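Side-chain contacts in putative deoxyribonuclease yjjV (Escherichia coli, PDB 1ZZM), which is probably a metal-dependent hydrolase of the TatD family, acting on ester bonds with divalent cations bound at its active site: residues A[231-234]-A[235-239]; A[166-169]-A[170-174]; A[210-214]-A[215-219]. All coordinates share one frame; numbering follows the deposited sequence.

Contact 1: A[231-234]-A[235-239]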
ATOM      1  N   ALA A 231       3.607  16.161  -6.430  1.00 17.43           N
ATOM      2  CA  ALA A 231       3.515  17.599  -6.701  1.00 18.56           C
ATOM      3  C   ALA A 231       2.430  18.189  -5.816  1.00 17.58           C
ATOM      4  O   ALA A 231       2.587  19.266  -5.265  1.00 21.14           O
ATOM      5  CB  ALA A 231       3.195  17.855  -8.187  1.00 16.77           C
ATOM      6  N   VAL A 232       1.319  17.485  -5.667  1.00 16.55           N
ATOM      7  CA  VAL A 232       0.256  17.989  -4.818  1.00 15.48           C
ATOM      8  C   VAL A 232       0.662  17.961  -3.350  1.00 16.68           C
ATOM      9  O   VAL A 232       0.339  18.879  -2.583  1.00 19.46           O
ATOM     10  CB  VAL A 232      -1.016  17.186  -5.046  1.00 15.50           C
ATOM     11  CG1 VAL A 232      -2.097  17.594  -4.061  1.00 15.01           C
ATOM     12  CG2 VAL A 232      -1.489  17.415  -6.474  1.00 19.67           C
ATOM     13  N   LEU A 233       1.366  16.907  -2.945  1.00 15.06           N
ATOM     14  CA  LEU A 233       1.828  16.810  -1.555  1.00 13.51           C
ATOM     15  C   LEU A 233       2.736  17.993  -1.237  1.00 15.73           C
ATOM     16  O   LEU A 233       2.721  18.518  -0.132  1.00 18.32           O
ATOM     17  CB  LEU A 233       2.610  15.518  -1.333  1.00 11.67           C
ATOM     18  CG  LEU A 233       3.188  15.299   0.073  1.00 15.57           C
ATOM     19  CD1 LEU A 233       2.066  15.236   1.097  1.00 11.23           C
ATOM     20  CD2 LEU A 233       4.023  13.972   0.093  1.00 16.29           C
ATOM     21  N   CYS A 234       3.546  18.410  -2.205  1.00 15.18           N
ATOM     22  CA  CYS A 234       4.425  19.549  -1.967  1.00 18.88           C
ATOM     23  C   CYS A 234       3.623  20.827  -1.727  1.00 21.84           C
ATOM     24  O   CYS A 234       4.059  21.700  -0.980  1.00 23.82           O
ATOM     25  CB  CYS A 234       5.365  19.770  -3.140  1.00 20.61           C
ATOM     26  SG  CYS A 234       6.606  18.502  -3.301  1.00 25.90           S
ATOM     27  N   GLU A 235       2.456  20.935  -2.350  1.00 20.14           N
ATOM     28  CA  GLU A 235       1.630  22.126  -2.178  1.00 24.68           C
ATOM     29  C   GLU A 235       1.040  22.151  -0.770  1.00 24.28           C
ATOM     30  O   GLU A 235       0.764  23.217  -0.219  1.00 25.51           O
ATOM     31  CB  GLU A 235       0.500  22.151  -3.221  1.00 25.90           C
ATOM     32  CG  GLU A 235       0.971  22.445  -4.650  1.00 30.87           C
ATOM     33  CD  GLU A 235      -0.035  22.016  -5.717  1.00 32.02           C
ATOM     34  OE1 GLU A 235      -1.211  21.722  -5.383  1.00 30.05           O
ATOM     35  OE2 GLU A 235       0.370  21.980  -6.905  1.00 38.13           O
ATOM     36  N   LEU A 236       0.837  20.971  -0.194  1.00 20.74           N
ATOM     37  CA  LEU A 236       0.272  20.858   1.142  1.00 19.98           C
ATOM     38  C   LEU A 236       1.283  21.040   2.257  1.00 21.79           C
ATOM     39  O   LEU A 236       0.957  21.515   3.343  1.00 23.86           O
ATOM     40  CB  LEU A 236      -0.351  19.479   1.340  1.00 19.44           C
ATOM     41  CG  LEU A 236      -1.574  19.137   0.510  1.00 22.18           C
ATOM     42  CD1 LEU A 236      -1.999  17.682   0.751  1.00 14.91           C
ATOM     43  CD2 LEU A 236      -2.654  20.108   0.887  1.00 19.66           C
ATOM     44  N   ARG A 237       2.512  20.639   1.996  1.00 21.60           N
ATOM     45  CA  ARG A 237       3.541  20.700   3.021  1.00 21.37           C
ATOM     46  C   ARG A 237       4.321  21.982   3.062  1.00 24.40           C
ATOM     47  O   ARG A 237       4.384  22.705   2.075  1.00 25.90           O
ATOM     48  CB  ARG A 237       4.523  19.551   2.807  1.00 24.19           C
ATOM     49  CG  ARG A 237       3.843  18.189   2.793  1.00 26.97           C
ATOM     50  CD  ARG A 237       3.279  17.874   4.171  1.00 22.64           C
ATOM     51  NE  ARG A 237       4.333  17.822   5.189  1.00 20.30           N
ATOM     52  CZ  ARG A 237       4.222  17.160   6.341  1.00 18.71           C
ATOM     53  NH1 ARG A 237       3.102  16.485   6.611  1.00 18.60           N
ATOM     54  NH2 ARG A 237       5.215  17.185   7.227  1.00 14.77           N
ATOM     55  N   ARG A 238       4.952  22.238   4.203  1.00 24.83           N
ATOM     56  CA  ARG A 238       5.798  23.421   4.351  1.00 27.85           C
ATOM     57  C   ARG A 238       7.222  23.134   3.864  1.00 26.73           C
ATOM     58  O   ARG A 238       7.871  24.014   3.310  1.00 28.86           O
ATOM     59  CB  ARG A 238       5.858  23.869   5.822  1.00 30.35           C
ATOM     60  CG  ARG A 238       4.580  24.509   6.348  1.00 39.60           C
ATOM     61  CD  ARG A 238       4.259  25.816   5.627  1.00 43.85           C
ATOM     62  NE  ARG A 238       5.242  26.876   5.874  1.00 50.27           N
ATOM     63  CZ  ARG A 238       5.259  27.664   6.949  1.00 53.17           C
ATOM     64  NH1 ARG A 238       4.337  27.523   7.898  1.00 53.17           N
ATOM     65  NH2 ARG A 238       6.199  28.601   7.069  1.00 52.74           N
ATOM     66  N   GLU A 239       7.706  21.907   4.061  1.00 23.85           N
ATOM     67  CA  GLU A 239       9.070  21.547   3.655  1.00 23.19           C
ATOM     68  C   GLU A 239       9.313  21.680   2.161  1.00 23.63           C
ATOM     69  O   GLU A 239       8.389  21.553   1.357  1.00 25.85           O
ATOM     70  CB  GLU A 239       9.414  20.101   4.074  1.00 23.36           C
ATOM     71  CG  GLU A 239       9.218  19.769   5.553  1.00 22.43           C
ATOM     72  CD  GLU A 239       7.789  19.336   5.886  1.00 24.29           C
ATOM     73  OE1 GLU A 239       6.887  19.471   5.039  1.00 23.79           O
ATOM     74  OE2 GLU A 239       7.548  18.862   7.004  1.00 22.10           O
TER
HETATM   75  O   HOH W   1       3.532  21.781  -6.386  1.00 38.98           O
HETATM   76  O   HOH W   2       6.594  22.190  -0.585  1.00 30.07           O
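Leu233 and Arg237 lie side by side at the end of helix 226-236 and point the same way. Their aliphatic parts meet where CD1 of Leu233 lies 3.8 Å from CG of Arg237. Leu233 has CG anti to its backbone N (chi1 178°), and this sends the branch along the stem of Arg237.

The backbone bonds are those of a last helical turn. Arg237 N donates to Leu233 O at 3.0 Å, and Leu236 N to Val232 O at 3.2 Å. Glu235 N makes two weak bonds, to Ala231 O and to Val232 O. Arg237 is the first residue with non-helical angles, and its N-H still bonds back into the last turn.

One salt bridge follows the helix end. The Arg237 chain bends at chi2 and chi3 and presents its guanidinium edge side-on to Glu239. NE reaches OE1 at 3.0 Å and NH2 reaches OE2 at 2.9 Å. Both bonds are nearly straight (168°), and both oxygens are met on their syn sides. The two bonds fix the rotation of the guanidinium, with the carboxylate at its edge. NH1 is used elsewhere, on the carbonyls of Ile194 and Leu197.

Two waters bridge polar groups. Water 1 donates to Ala231 O at 2.9 Å and to Glu235 OE2. Water 2 lies between Cys234 O and Glu239 O.

Leu233 packs on Ile194 of helix 190-196 and on Ile244 of helix 241-256. Cys234 also touches Ile244, while Val232 and Leu236 reach Arg191. The helix end is thus set between helices 190-196 and 241-256, on the outside of the fold.

Contact 2: A[166-169]-A[170-174]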
ATOM      1  N   ALA A 166      -5.565   9.106  11.689  1.00 12.81           N
ATOM      2  CA  ALA A 166      -4.194   9.050  11.173  1.00 12.48           C
ATOM      3  C   ALA A 166      -3.186   9.066  12.301  1.00 12.81           C
ATOM      4  O   ALA A 166      -2.273   8.237  12.335  1.00 13.08           O
ATOM      5  CB  ALA A 166      -3.926  10.218  10.229  1.00  8.00           C
ATOM      6  N   GLU A 167      -3.344  10.005  13.235  1.00 11.91           N
ATOM      7  CA  GLU A 167      -2.412  10.109  14.357  1.00 12.29           C
ATOM      8  C   GLU A 167      -2.396   8.835  15.190  1.00 13.53           C
ATOM      9  O   GLU A 167      -1.342   8.417  15.649  1.00 14.56           O
ATOM     10  CB  GLU A 167      -2.748  11.313  15.243  1.00 10.76           C
ATOM     11  CG  GLU A 167      -2.671  12.644  14.501  1.00 19.61           C
ATOM     12  CD  GLU A 167      -2.867  13.837  15.433  1.00 24.67           C
ATOM     13  OE1 GLU A 167      -3.690  13.735  16.368  1.00 27.71           O
ATOM     14  OE2 GLU A 167      -2.204  14.873  15.216  1.00 25.62           O
ATOM     15  N   ARG A 168      -3.550   8.194  15.362  1.00 11.53           N
ATOM     16  CA  ARG A 168      -3.571   6.943  16.122  1.00 13.45           C
ATOM     17  C   ARG A 168      -2.729   5.877  15.426  1.00 13.15           C
ATOM     18  O   ARG A 168      -2.043   5.108  16.075  1.00 11.73           O
ATOM     19  CB  ARG A 168      -4.993   6.424  16.300  1.00 12.01           C
ATOM     20  CG  ARG A 168      -5.090   5.171  17.182  1.00 15.36           C
ATOM     21  CD  ARG A 168      -6.561   4.802  17.313  1.00 23.62           C
ATOM     22  NE  ARG A 168      -6.826   3.621  18.121  1.00 24.68           N
ATOM     23  CZ  ARG A 168      -8.038   3.089  18.263  1.00 27.85           C
ATOM     24  NH1 ARG A 168      -9.081   3.644  17.658  1.00 26.30           N
ATOM     25  NH2 ARG A 168      -8.207   1.990  18.986  1.00 28.57           N
ATOM     26  N   PHE A 169      -2.789   5.823  14.097  1.00 11.03           N
ATOM     27  CA  PHE A 169      -1.980   4.835  13.377  1.00  9.75           C
ATOM     28  C   PHE A 169      -0.490   5.186  13.530  1.00 11.46           C
ATOM     29  O   PHE A 169       0.352   4.319  13.763  1.00 12.41           O
ATOM     30  CB  PHE A 169      -2.328   4.845  11.886  1.00 10.16           C
ATOM     31  CG  PHE A 169      -3.622   4.142  11.544  1.00 11.60           C
ATOM     32  CD1 PHE A 169      -3.931   2.891  12.097  1.00 10.71           C
ATOM     33  CD2 PHE A 169      -4.527   4.717  10.644  1.00 12.57           C
ATOM     34  CE1 PHE A 169      -5.103   2.241  11.756  1.00 11.68           C
ATOM     35  CE2 PHE A 169      -5.709   4.062  10.299  1.00  8.49           C
ATOM     36  CZ  PHE A 169      -5.999   2.819  10.853  1.00 13.26           C
ATOM     37  N   VAL A 170      -0.176   6.468  13.405  1.00 10.48           N
ATOM     38  CA  VAL A 170       1.214   6.921  13.505  1.00 11.73           C
ATOM     39  C   VAL A 170       1.762   6.626  14.912  1.00 15.35           C
ATOM     40  O   VAL A 170       2.922   6.204  15.067  1.00 11.77           O
ATOM     41  CB  VAL A 170       1.298   8.444  13.201  1.00 12.33           C
ATOM     42  CG1 VAL A 170       2.708   8.984  13.455  1.00 10.62           C
ATOM     43  CG2 VAL A 170       0.934   8.681  11.738  1.00 13.79           C
ATOM     44  N   GLN A 171       0.918   6.828  15.923  1.00 14.19           N
ATOM     45  CA  GLN A 171       1.334   6.582  17.302  1.00 17.99           C
ATOM     46  C   GLN A 171       1.525   5.083  17.570  1.00 17.25           C
ATOM     47  O   GLN A 171       2.251   4.707  18.494  1.00 15.58           O
ATOM     48  CB  GLN A 171       0.348   7.272  18.270  1.00 20.92           C
ATOM     49  CG  GLN A 171       0.462   8.814  18.093  1.00 22.48           C
ATOM     50  CD  GLN A 171      -0.663   9.651  18.729  1.00 29.41           C
ATOM     51  OE1 GLN A 171      -1.726   9.137  19.117  1.00 33.01           O
ATOM     52  NE2 GLN A 171      -0.435  10.970  18.802  1.00 29.71           N
ATOM     53  N   LEU A 172       0.918   4.236  16.740  1.00 12.42           N
ATOM     54  CA  LEU A 172       1.117   2.787  16.870  1.00 14.48           C
ATOM     55  C   LEU A 172       2.356   2.366  16.050  1.00 13.26           C
ATOM     56  O   LEU A 172       2.704   1.181  15.996  1.00 14.98           O
ATOM     57  CB  LEU A 172      -0.130   2.017  16.390  1.00 11.53           C
ATOM     58  CG  LEU A 172      -1.275   2.175  17.388  1.00 15.12           C
ATOM     59  CD1 LEU A 172      -2.568   1.528  16.818  1.00 14.65           C
ATOM     60  CD2 LEU A 172      -0.855   1.506  18.689  1.00 14.32           C
ATOM     61  N   GLY A 173       2.993   3.341  15.395  1.00 13.10           N
ATOM     62  CA  GLY A 173       4.194   3.089  14.611  1.00 11.47           C
ATOM     63  C   GLY A 173       3.970   2.797  13.141  1.00 12.87           C
ATOM     64  O   GLY A 173       4.894   2.405  12.428  1.00 11.62           O
ATOM     65  N   TYR A 174       2.742   2.988  12.685  1.00  9.54           N
ATOM     66  CA  TYR A 174       2.405   2.723  11.278  1.00 10.47           C
ATOM     67  C   TYR A 174       2.602   3.944  10.402  1.00 11.42           C
ATOM     68  O   TYR A 174       2.563   5.093  10.894  1.00 10.69           O
ATOM     69  CB  TYR A 174       0.951   2.244  11.171  1.00  8.22           C
ATOM     70  CG  TYR A 174       0.820   0.827  11.682  1.00  9.79           C
ATOM     71  CD1 TYR A 174       0.895  -0.260  10.799  1.00  9.14           C
ATOM     72  CD2 TYR A 174       0.788   0.572  13.051  1.00  9.92           C
ATOM     73  CE1 TYR A 174       0.956  -1.568  11.281  1.00 10.83           C
ATOM     74  CE2 TYR A 174       0.856  -0.712  13.543  1.00  8.56           C
ATOM     75  CZ  TYR A 174       0.945  -1.778  12.648  1.00  9.72           C
ATOM     76  OH  TYR A 174       1.053  -3.049  13.132  1.00 13.98           O
TER
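Phe169 O accepts the N-H of Tyr174 at 2.9 Å, a bond that spans the end of helix 163-171. The donor comes in tilted 32° from the carbonyl plane. A weak bond from Leu172 N reaches the same oxygen. Further back, the helix keeps its regular pattern: Val170 N donates to Ala166 O at 2.9 Å and Gln171 N to Glu167 O at 2.8 Å. Leu172 N also makes a weak bond to Arg168 O. Gly173 turns the chain with positive phi (93°), and its N donates to Val170 O. This is a Schellman motif. The chain can then enter strand 175-178 and complete the beta-alpha-beta unit that began with strand 154-156.

Side chains then settle over the carbonyls of the last turn. Gln171 has CG beside its backbone N (chi1 -66°), which lays CG 3.1 Å from Glu167 O. The rest of the chain runs out extended, past that same carbonyl. Val170 places CG2 at 3.3 Å from Ala166 O, while Leu172 sets CG over Arg168 O. The ring of Tyr174 meets Phe169 O at its edge, in the ring plane, and CD2 lies 3.8 Å from that oxygen.

The apolar contact is slight. CB of Phe169 and CB of Tyr174 are 4.2 Å apart, and the two rings go on into the interior. Both reach Leu145 of helix 138-148. Phe169 also packs on Ile176, and Tyr174 on Val130 and Leu132 of strand 130-135.

Glycine allows the reversal, and its carbonyl accepts a bond from Thr153 OG1. The helix end is closed by backbone bonds, with Phe169 O as the shared acceptor, so the cap does not rest on charged side chains.

Contact 3: A[210-214]-A[215-219]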
ATOM      1  N   ASP A 210      -6.666   1.604  -9.533  1.00 13.56           N
ATOM      2  CA  ASP A 210      -7.790   2.298  -8.874  1.00 18.55           C
ATOM      3  C   ASP A 210      -7.365   3.682  -8.365  1.00 16.90           C
ATOM      4  O   ASP A 210      -6.220   4.096  -8.590  1.00 14.80           O
ATOM      5  CB  ASP A 210      -8.330   1.444  -7.719  1.00 23.24           C
ATOM      6  CG  ASP A 210      -8.825   0.072  -8.184  1.00 27.74           C
ATOM      7  OD1 ASP A 210      -9.250  -0.062  -9.360  1.00 31.47           O
ATOM      8  OD2 ASP A 210      -8.815  -0.878  -7.367  1.00 32.71           O
ATOM      9  N   MET A 211      -8.291   4.384  -7.700  1.00 16.52           N
ATOM     10  CA  MET A 211      -8.042   5.720  -7.143  1.00 19.35           C
ATOM     11  C   MET A 211      -7.471   6.748  -8.152  1.00 17.80           C
ATOM     12  O   MET A 211      -6.436   7.373  -7.915  1.00 16.16           O
ATOM     13  CB  MET A 211      -7.132   5.584  -5.890  1.00 21.93           C
ATOM     14  CG  MET A 211      -7.738   4.652  -4.765  1.00 27.44           C
ATOM     15  SD  MET A 211      -6.817   4.423  -3.137  1.00 32.10           S
ATOM     16  CE  MET A 211      -7.407   5.848  -2.197  1.00 34.44           C
ATOM     17  N   PRO A 212      -8.156   6.949  -9.303  1.00 18.73           N
ATOM     18  CA  PRO A 212      -7.690   7.911 -10.318  1.00 19.98           C
ATOM     19  C   PRO A 212      -7.556   9.308  -9.723  1.00 18.05           C
ATOM     20  O   PRO A 212      -8.341   9.678  -8.844  1.00 20.88           O
ATOM     21  CB  PRO A 212      -8.781   7.834 -11.403  1.00 17.59           C
ATOM     22  CG  PRO A 212     -10.000   7.409 -10.643  1.00 20.80           C
ATOM     23  CD  PRO A 212      -9.426   6.335  -9.718  1.00 20.08           C
ATOM     24  N   LEU A 213      -6.567  10.081 -10.156  1.00 18.56           N
ATOM     25  CA  LEU A 213      -6.422  11.426  -9.592  1.00 20.29           C
ATOM     26  C   LEU A 213      -7.444  12.407 -10.192  1.00 20.11           C
ATOM     27  O   LEU A 213      -8.021  12.163 -11.272  1.00 18.82           O
ATOM     28  CB  LEU A 213      -5.012  11.968  -9.814  1.00 15.25           C
ATOM     29  CG  LEU A 213      -3.885  11.510  -8.880  1.00 18.07           C
ATOM     30  CD1 LEU A 213      -3.681   9.965  -8.928  1.00 17.08           C
ATOM     31  CD2 LEU A 213      -2.634  12.231  -9.274  1.00 14.57           C
ATOM     32  N   ASN A 214      -7.651  13.513  -9.480  1.00 18.72           N
ATOM     33  CA  ASN A 214      -8.584  14.567  -9.894  1.00 17.96           C
ATOM     34  C   ASN A 214      -8.221  15.071 -11.288  1.00 19.63           C
ATOM     35  O   ASN A 214      -7.112  15.551 -11.511  1.00 20.06           O
ATOM     36  CB  ASN A 214      -8.542  15.740  -8.902  1.00 16.74           C
ATOM     37  CG  ASN A 214      -9.729  16.679  -9.060  1.00 21.87           C
ATOM     38  OD1 ASN A 214     -10.496  16.549 -10.004  1.00 21.50           O
ATOM     39  ND2 ASN A 214      -9.888  17.614  -8.130  1.00 22.44           N
ATOM     40  N   GLY A 215      -9.159  14.951 -12.222  1.00 24.47           N
ATOM     41  CA  GLY A 215      -8.904  15.410 -13.580  1.00 26.83           C
ATOM     42  C   GLY A 215      -8.489  14.285 -14.509  1.00 29.67           C
ATOM     43  O   GLY A 215      -8.237  14.514 -15.703  1.00 29.56           O
ATOM     44  N   PHE A 216      -8.422  13.071 -13.960  1.00 29.01           N
ATOM     45  CA  PHE A 216      -8.025  11.896 -14.718  1.00 28.45           C
ATOM     46  C   PHE A 216      -8.999  10.771 -14.541  1.00 27.89           C
ATOM     47  O   PHE A 216      -8.682   9.623 -14.810  1.00 28.09           O
ATOM     48  CB  PHE A 216      -6.629  11.434 -14.289  1.00 27.63           C
ATOM     49  CG  PHE A 216      -5.553  12.409 -14.628  1.00 28.92           C
ATOM     50  CD1 PHE A 216      -5.272  13.478 -13.785  1.00 27.28           C
ATOM     51  CD2 PHE A 216      -4.858  12.299 -15.830  1.00 29.59           C
ATOM     52  CE1 PHE A 216      -4.319  14.424 -14.132  1.00 25.97           C
ATOM     53  CE2 PHE A 216      -3.912  13.236 -16.184  1.00 29.76           C
ATOM     54  CZ  PHE A 216      -3.638  14.308 -15.332  1.00 29.02           C
ATOM     55  N   GLN A 217     -10.198  11.087 -14.080  1.00 29.72           N
ATOM     56  CA  GLN A 217     -11.206  10.059 -13.891  1.00 31.62           C
ATOM     57  C   GLN A 217     -11.683   9.545 -15.255  1.00 33.35           C
ATOM     58  O   GLN A 217     -11.540  10.232 -16.274  1.00 31.99           O
ATOM     59  CB  GLN A 217     -12.373  10.635 -13.093  1.00 34.12           C
ATOM     60  CG  GLN A 217     -12.006  10.905 -11.652  1.00 35.19           C
ATOM     61  CD  GLN A 217     -12.933  11.895 -10.988  1.00 38.34           C
ATOM     62  OE1 GLN A 217     -12.824  13.110 -11.201  1.00 36.83           O
ATOM     63  NE2 GLN A 217     -13.860  11.384 -10.176  1.00 39.59           N
ATOM     64  N   GLY A 218     -12.226   8.332 -15.273  1.00 33.15           N
ATOM     65  CA  GLY A 218     -12.697   7.761 -16.526  1.00 33.51           C
ATOM     66  C   GLY A 218     -11.709   6.846 -17.240  1.00 34.08           C
ATOM     67  O   GLY A 218     -12.056   6.249 -18.257  1.00 33.71           O
ATOM     68  N   GLN A 219     -10.477   6.754 -16.727  1.00 31.68           N
ATOM     69  CA  GLN A 219      -9.442   5.893 -17.308  1.00 30.65           C
ATOM     70  C   GLN A 219      -8.591   5.335 -16.163  1.00 27.24           C
ATOM     71  O   GLN A 219      -8.528   5.912 -15.082  1.00 25.09           O
ATOM     72  CB  GLN A 219      -8.561   6.673 -18.298  1.00 31.39           C
ATOM     73  CG  GLN A 219      -7.680   7.759 -17.697  1.00 36.42           C
ATOM     74  CD  GLN A 219      -7.061   8.678 -18.753  1.00 40.08           C
ATOM     75  OE1 GLN A 219      -6.384   8.222 -19.684  1.00 42.43           O
ATOM     76  NE2 GLN A 219      -7.290   9.981 -18.607  1.00 42.03           N
TER
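Gly215 follows Asn214 at the corner of a type II turn that runs from Leu213 to Phe216. Its positive phi (98°) would press a side chain against the carbonyl of Asn214, which favours glycine here.

Phe216 closes the turn. Its N donates to Leu213 O at 2.9 Å, with the donor tilted 31° from the carbonyl plane. Its CG stands beside the backbone N (chi1 -66°), and the ring meets Leu213 O at its edge, in the ring plane. CD1 lies 4.3 Å from CB of Leu213. The Phe216 side chain also touches Arg228 of helix 226-236, where Leu213 packs too. Phe216 O lies 3.8 Å from CB of Pro212.

Gln217 crosses Pro212 at about a right angle, and the CG atoms of the two residues are 4.2 Å apart. Gly218 again takes positive phi and carries a second type II turn from Phe216 to Gln219. Gln219 O lies 4.2 Å from Pro212 CB.

Two successive type II turns, each with glycine at its third position, thus fold the loop after strand 202-204. Asp210 in this loop lines the polyethylene glycol pocket, and the zinc ligand Asp207 lies just before the segment.

The three contacts come along the chain in the order 2, 3, 1, and none touches another. The centre of contact 1 is about 21 Å from that of contact 2 and about 20 Å from that of contact 3. The centres of contacts 2 and 3 are about 28 Å apart. All three belong to one TatD-type fold of the TIM-barrel kind. Contact 2 ends helix 163-171 and leads into strand 175-178. Contact 3 belongs to the loop between strand 202-204 and helix 226-236, and contact 1 ends that helix. Contacts 1 and 2 therefore finish outer helices, while contact 3 shapes a loop whose start, at Asp210, lines the glycol pocket.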